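Local coordinates for CYTH domain-containing protein (Pyrococcus horikoshii, PDB 2EEN) that is of unknown function but belongs to the CYTH family, whose members typically handle triphosphate-containing substrates, and forms a two-fold symmetric dimer, at the interface of chains A and B. Coordinates in Å, arbitrary orientation; residue numbers count along the deposited sequence, not the author numbering. Chains: chain A/B, Hypothetical protein PH1819.

The three contacts are parts of one two-fold symmetric dimer interface, with C-alpha centres about 14 to 16 Å apart. Contact 1 brings the residues just before helix 89-98 of the two chains together. Contacts 2 and 3 are near twins with the chains exchanged: in contact 2 the helix of chain B packs on strands of chain A, and in contact 3 the helix of chain A packs on strands of chain B. Both share residues 66, 81, 95 and 98. Each subunit therefore offers a helix and receives one, a reciprocal helix-on-sheet docking that holds the dimer together.

Contact 1: the interface of chains A and B. Residues chain A 86-87; chain B 86-87.
The side-chain oxygen OE1 of A:Gln86 comes to 2.9 Å from the amide nitrogen NE2 of B:Gln86, yet the N-H is not aimed at the oxygen and the pair is not a hydrogen bond. Here the residues just ahead of helix 89-98 in the two chains meet near the two-fold axis, at one end of the dimer interface. The two amide planes are turned 65° from each other. Their last torsions differ: chi3 is 59° in A:Gln86 and -173° in B:Gln86, so the amides do not obey the two-fold relation that the rest of the interface follows. Each amide also meets Glu87 of the other chain. A:Gln86 NE2 lies over the face of the B:Glu87 carboxylate, 3.2 Å from its carbon CD, rather than toward its oxygens; OE1 is 3.5 Å away. The electrostatic attraction there would be modest and diffuse. On the other half, B:Gln86 OE1 faces the carboxylate of A:Glu87, oxygen to oxygen, which would be mildly unfavourable. Flipping the B:Gln86 amide would relieve this pair but set oxygen against oxygen at A:Gln86 unless that amide turned too. As modelled, B:Gln86 OE1 lies 3.4 Å from A:Glu87 OE1.

Contact 2: the interface of chains A and B. Residues chain A 49, 64, 66, 81; chain B 95, 98-99.
B:Leu95 from helix 89-98 pushes its two methyls into the sheet of chain A. CD1 touches the methylene CB of A:Tyr66 at 3.3 Å, while CD2 meets the methyl CD2 of A:Leu64 at 3.5 Å, so the fork of the leucine spans two residues of strand 59-70. B:Arg98 lays its aliphatic stem over one face of the A:Tyr66 ring; CB stands 3.9 Å from the ring centroid, displaced from the centre toward the rim, a CH-pi contact. With CG opposite the carbonyl carbon (chi1 -68°), B:Arg98 CG reaches A:Ile81 CD1 of strand 78-85 at 3.5 Å. The bend at chi2 (-66°) then directs CD, 4.0 Å from A:Tyr66 CE2. The guanidinium, its plane 19° from the ring's, lies off to the CE2 side and does not stack on the ring. Behind these contacts, the helix sets B:Leu95 and B:Arg98 roughly a turn apart, so both reach the same tyrosine. Further out, B:Leu99, just past the helix, has CD2 4.1 Å from A:Tyr66 CD1, off the ring plane on the side that B:Arg98 covers. B:Leu99 and A:Leu49 of strand 48-56 meet at about a right angle, with B:Leu99 CD1 4.1 Å from A:Leu49 CD2.

Contact 3: the interface of chains A and B. Residues chain A 88, 91, 94-95, 98; chain B 66, 81, 83.
With CG swung opposite its backbone N (chi1 -173°), A:Glu94 carries its extended chain aslant over B:Ile81, which turns CG1 away from its own carbonyl carbon (chi1 -56°) and stretches on to CD1 (chi2 164°). That methyl enters the groove between A:Glu94 and A:Arg98, where CD1 lies 3.2 Å from A:Glu94 CG and 3.5 Å from A:Arg98 CG. The carboxylate oxygen OE1 of A:Glu94, at the end of the extended chain, lies 3.2 Å from B:Ile81 CG1, so an oxygen that is probably charged rests against an aliphatic branch. The other branch, CG2 of B:Ile81, faces the helix backbone and lies 3.5 Å from the carbonyl oxygen of A:Lys91. With 94 Å² hidden, B:Ile81 has the largest buried surface in the patch. Toward the start of the helix, B:Val83 and A:Lys91 run alongside one another, pointing opposite ways; the valine methyl CG1 presses on the lysine methylene CB at 3.5 Å, a tight fit. At the far end A:Arg98 CB stands over the face of the B:Tyr66 ring, displaced toward the rim, 4.0 Å from its centroid, and A:Leu95 CD1 touches B:Tyr66 CB at 3.4 Å. Helix 89-98 of chain A thus lies across strands 59-67 and 80-85 of chain B, docking one subunit's helix on its partner's sheet.

Contact 1: the interface of chains A and B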
# COMPACT_ATOMS: atom_id res chain seq x y z
N GLN A 86 0.59 -5.67 8.16
CA GLN A 86 0.88 -6.69 9.16
C GLN A 86 2.31 -6.68 9.68
O GLN A 86 2.61 -7.24 10.73
CB GLN A 86 0.55 -8.07 8.58
CG GLN A 86 -0.91 -8.23 8.20
CD GLN A 86 -1.22 -9.60 7.63
OE1 GLN A 86 -1.02 -10.62 8.29
NE2 GLN A 86 -1.72 -9.62 6.40
N GLU A 87 3.20 -6.02 8.94
CA GLU A 87 4.60 -5.93 9.32
C GLU A 87 5.27 -4.78 8.57
O GLU A 87 4.70 -4.22 7.64
CB GLU A 87 5.33 -7.24 9.00
CG GLU A 87 5.10 -7.74 7.58
CD GLU A 87 5.94 -8.96 7.24
OE1 GLU A 87 5.95 -9.92 8.04
OE2 GLU A 87 6.57 -8.96 6.16
N GLN B 86 0.69 -9.83 1.95
CA GLN B 86 0.23 -11.14 2.39
C GLN B 86 -1.23 -11.40 2.06
O GLN B 86 -1.68 -12.54 2.03
CB GLN B 86 0.46 -11.30 3.89
CG GLN B 86 1.89 -11.01 4.33
CD GLN B 86 2.08 -11.13 5.83
OE1 GLN B 86 3.15 -10.79 6.36
NE2 GLN B 86 1.06 -11.61 6.53
N GLU B 87 -1.98 -10.33 1.81
CA GLU B 87 -3.39 -10.46 1.49
C GLU B 87 -3.88 -9.23 0.73
O GLU B 87 -3.22 -8.19 0.71
CB GLU B 87 -4.20 -10.63 2.77
CG GLU B 87 -3.83 -9.66 3.88
CD GLU B 87 -4.68 -9.83 5.13
OE1 GLU B 87 -4.80 -10.98 5.61
OE2 GLU B 87 -5.22 -8.82 5.63

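Contact 2: the interface of chains A and B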
# COMPACT_ATOMS: atom_id res chain seq x y z
N LEU A 49 -5.73 9.84 2.24
CA LEU A 49 -4.87 8.67 2.32
C LEU A 49 -4.33 8.73 3.73
O LEU A 49 -3.78 9.75 4.16
CB LEU A 49 -3.73 8.73 1.31
CG LEU A 49 -2.86 7.47 1.37
CD1 LEU A 49 -3.67 6.24 0.92
CD2 LEU A 49 -1.64 7.66 0.48
N LEU A 64 -3.63 1.00 6.09
CA LEU A 64 -3.40 2.03 5.09
C LEU A 64 -4.76 2.14 4.41
O LEU A 64 -5.28 1.15 3.88
CB LEU A 64 -2.34 1.58 4.08
CG LEU A 64 -2.17 2.48 2.85
CD1 LEU A 64 -1.78 3.89 3.27
CD2 LEU A 64 -1.10 1.90 1.94
N TYR A 66 -7.40 4.45 1.78
CA TYR A 66 -7.66 5.49 0.80
C TYR A 66 -9.15 5.72 0.89
O TYR A 66 -9.94 4.78 0.98
CB TYR A 66 -7.36 5.03 -0.63
CG TYR A 66 -7.96 5.95 -1.69
CD1 TYR A 66 -7.34 7.14 -2.04
CD2 TYR A 66 -9.18 5.63 -2.30
CE1 TYR A 66 -7.91 8.00 -2.98
CE2 TYR A 66 -9.76 6.47 -3.24
CZ TYR A 66 -9.12 7.66 -3.57
OH TYR A 66 -9.69 8.49 -4.50
N ILE A 81 -10.72 2.00 0.32
CA ILE A 81 -9.88 0.87 -0.01
C ILE A 81 -8.96 0.81 1.20
O ILE A 81 -8.26 1.78 1.52
CB ILE A 81 -9.05 1.11 -1.27
CG1 ILE A 81 -9.97 1.41 -2.46
CG2 ILE A 81 -8.20 -0.13 -1.57
CD1 ILE A 81 -9.22 1.79 -3.72
N LEU B 95 -5.61 0.56 -5.05
CA LEU B 95 -5.04 1.72 -4.37
C LEU B 95 -4.10 2.47 -5.30
O LEU B 95 -4.14 3.70 -5.39
CB LEU B 95 -4.29 1.29 -3.10
CG LEU B 95 -3.65 2.43 -2.30
CD1 LEU B 95 -4.72 3.42 -1.90
CD2 LEU B 95 -2.94 1.86 -1.08
N ARG B 98 -6.10 4.33 -7.93
CA ARG B 98 -6.76 5.48 -7.32
C ARG B 98 -5.79 6.62 -7.05
O ARG B 98 -6.18 7.78 -7.09
CB ARG B 98 -7.45 5.09 -6.01
CG ARG B 98 -8.64 4.16 -6.17
CD ARG B 98 -9.77 4.87 -6.91
NE ARG B 98 -10.98 4.06 -6.97
CZ ARG B 98 -12.14 4.49 -7.47
NH1 ARG B 98 -12.24 5.73 -7.94
NH2 ARG B 98 -13.20 3.69 -7.49
N LEU B 99 -4.54 6.29 -6.75
CA LEU B 99 -3.54 7.31 -6.47
C LEU B 99 -2.87 7.86 -7.72
O LEU B 99 -1.99 8.71 -7.64
CB LEU B 99 -2.50 6.78 -5.49
CG LEU B 99 -3.06 6.51 -4.09
CD1 LEU B 99 -2.00 5.90 -3.19
CD2 LEU B 99 -3.58 7.80 -3.50

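Contact 3: the interface of chains A and B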
# COMPACT_ATOMS: atom_id res chain seq x y z
N ASP A 88 6.48 -4.44 9.01
CA ASP A 88 7.26 -3.37 8.39
C ASP A 88 6.51 -2.06 8.26
O ASP A 88 6.52 -1.44 7.19
CB ASP A 88 7.75 -3.81 7.01
CG ASP A 88 8.59 -5.06 7.05
OD1 ASP A 88 9.52 -5.12 7.89
OD2 ASP A 88 8.33 -5.98 6.25
N LYS A 91 8.40 0.75 6.83
CA LYS A 91 8.64 0.73 5.40
C LYS A 91 7.51 1.42 4.65
O LYS A 91 7.75 2.09 3.64
CB LYS A 91 8.79 -0.71 4.91
CG LYS A 91 10.03 -1.38 5.46
CD LYS A 91 10.29 -2.69 4.76
CE LYS A 91 11.64 -3.26 5.17
NZ LYS A 91 11.96 -4.49 4.39
N GLU A 94 8.09 5.03 4.94
CA GLU A 94 9.19 5.41 4.06
C GLU A 94 8.75 5.41 2.59
O GLU A 94 9.11 6.30 1.83
CB GLU A 94 10.36 4.45 4.27
CG GLU A 94 11.63 4.83 3.53
CD GLU A 94 12.79 3.90 3.86
OE1 GLU A 94 12.60 2.67 3.80
OE2 GLU A 94 13.89 4.41 4.17
N LEU A 95 7.96 4.41 2.21
CA LEU A 95 7.49 4.30 0.84
C LEU A 95 6.65 5.52 0.46
O LEU A 95 6.86 6.13 -0.59
CB LEU A 95 6.64 3.03 0.67
CG LEU A 95 6.01 2.85 -0.71
CD1 LEU A 95 7.09 2.92 -1.78
CD2 LEU A 95 5.28 1.51 -0.77
N ARG A 98 8.92 8.58 0.03
CA ARG A 98 9.69 8.51 -1.21
C ARG A 98 8.82 8.79 -2.43
O ARG A 98 9.28 9.39 -3.40
CB ARG A 98 10.34 7.13 -1.35
CG ARG A 98 11.45 6.86 -0.35
CD ARG A 98 12.65 7.75 -0.60
NE ARG A 98 13.75 7.47 0.33
CZ ARG A 98 14.95 8.04 0.27
NH1 ARG A 98 15.22 8.93 -0.67
NH2 ARG A 98 15.88 7.73 1.16
N TYR B 66 9.83 -0.31 -4.09
CA TYR B 66 10.21 0.99 -4.61
C TYR B 66 11.72 0.99 -4.80
O TYR B 66 12.45 0.52 -3.93
CB TYR B 66 9.85 2.11 -3.63
CG TYR B 66 10.52 3.41 -3.98
CD1 TYR B 66 10.02 4.23 -4.99
CD2 TYR B 66 11.68 3.82 -3.32
CE1 TYR B 66 10.66 5.41 -5.35
CE2 TYR B 66 12.33 5.00 -3.66
CZ TYR B 66 11.82 5.78 -4.68
OH TYR B 66 12.48 6.94 -5.03
N ILE B 81 12.87 -0.02 -1.02
CA ILE B 81 11.92 -0.28 0.05
C ILE B 81 11.02 -1.38 -0.45
O ILE B 81 10.32 -1.21 -1.45
CB ILE B 81 11.07 0.96 0.35
CG1 ILE B 81 11.97 2.14 0.69
CG2 ILE B 81 10.12 0.66 1.51
CD1 ILE B 81 11.25 3.47 0.62
N VAL B 83 8.07 -4.39 0.66
CA VAL B 83 7.14 -4.94 1.64
C VAL B 83 6.38 -6.08 0.99
O VAL B 83 6.10 -6.07 -0.21
CB VAL B 83 6.14 -3.88 2.15
CG1 VAL B 83 6.88 -2.80 2.91
CG2 VAL B 83 5.35 -3.29 0.99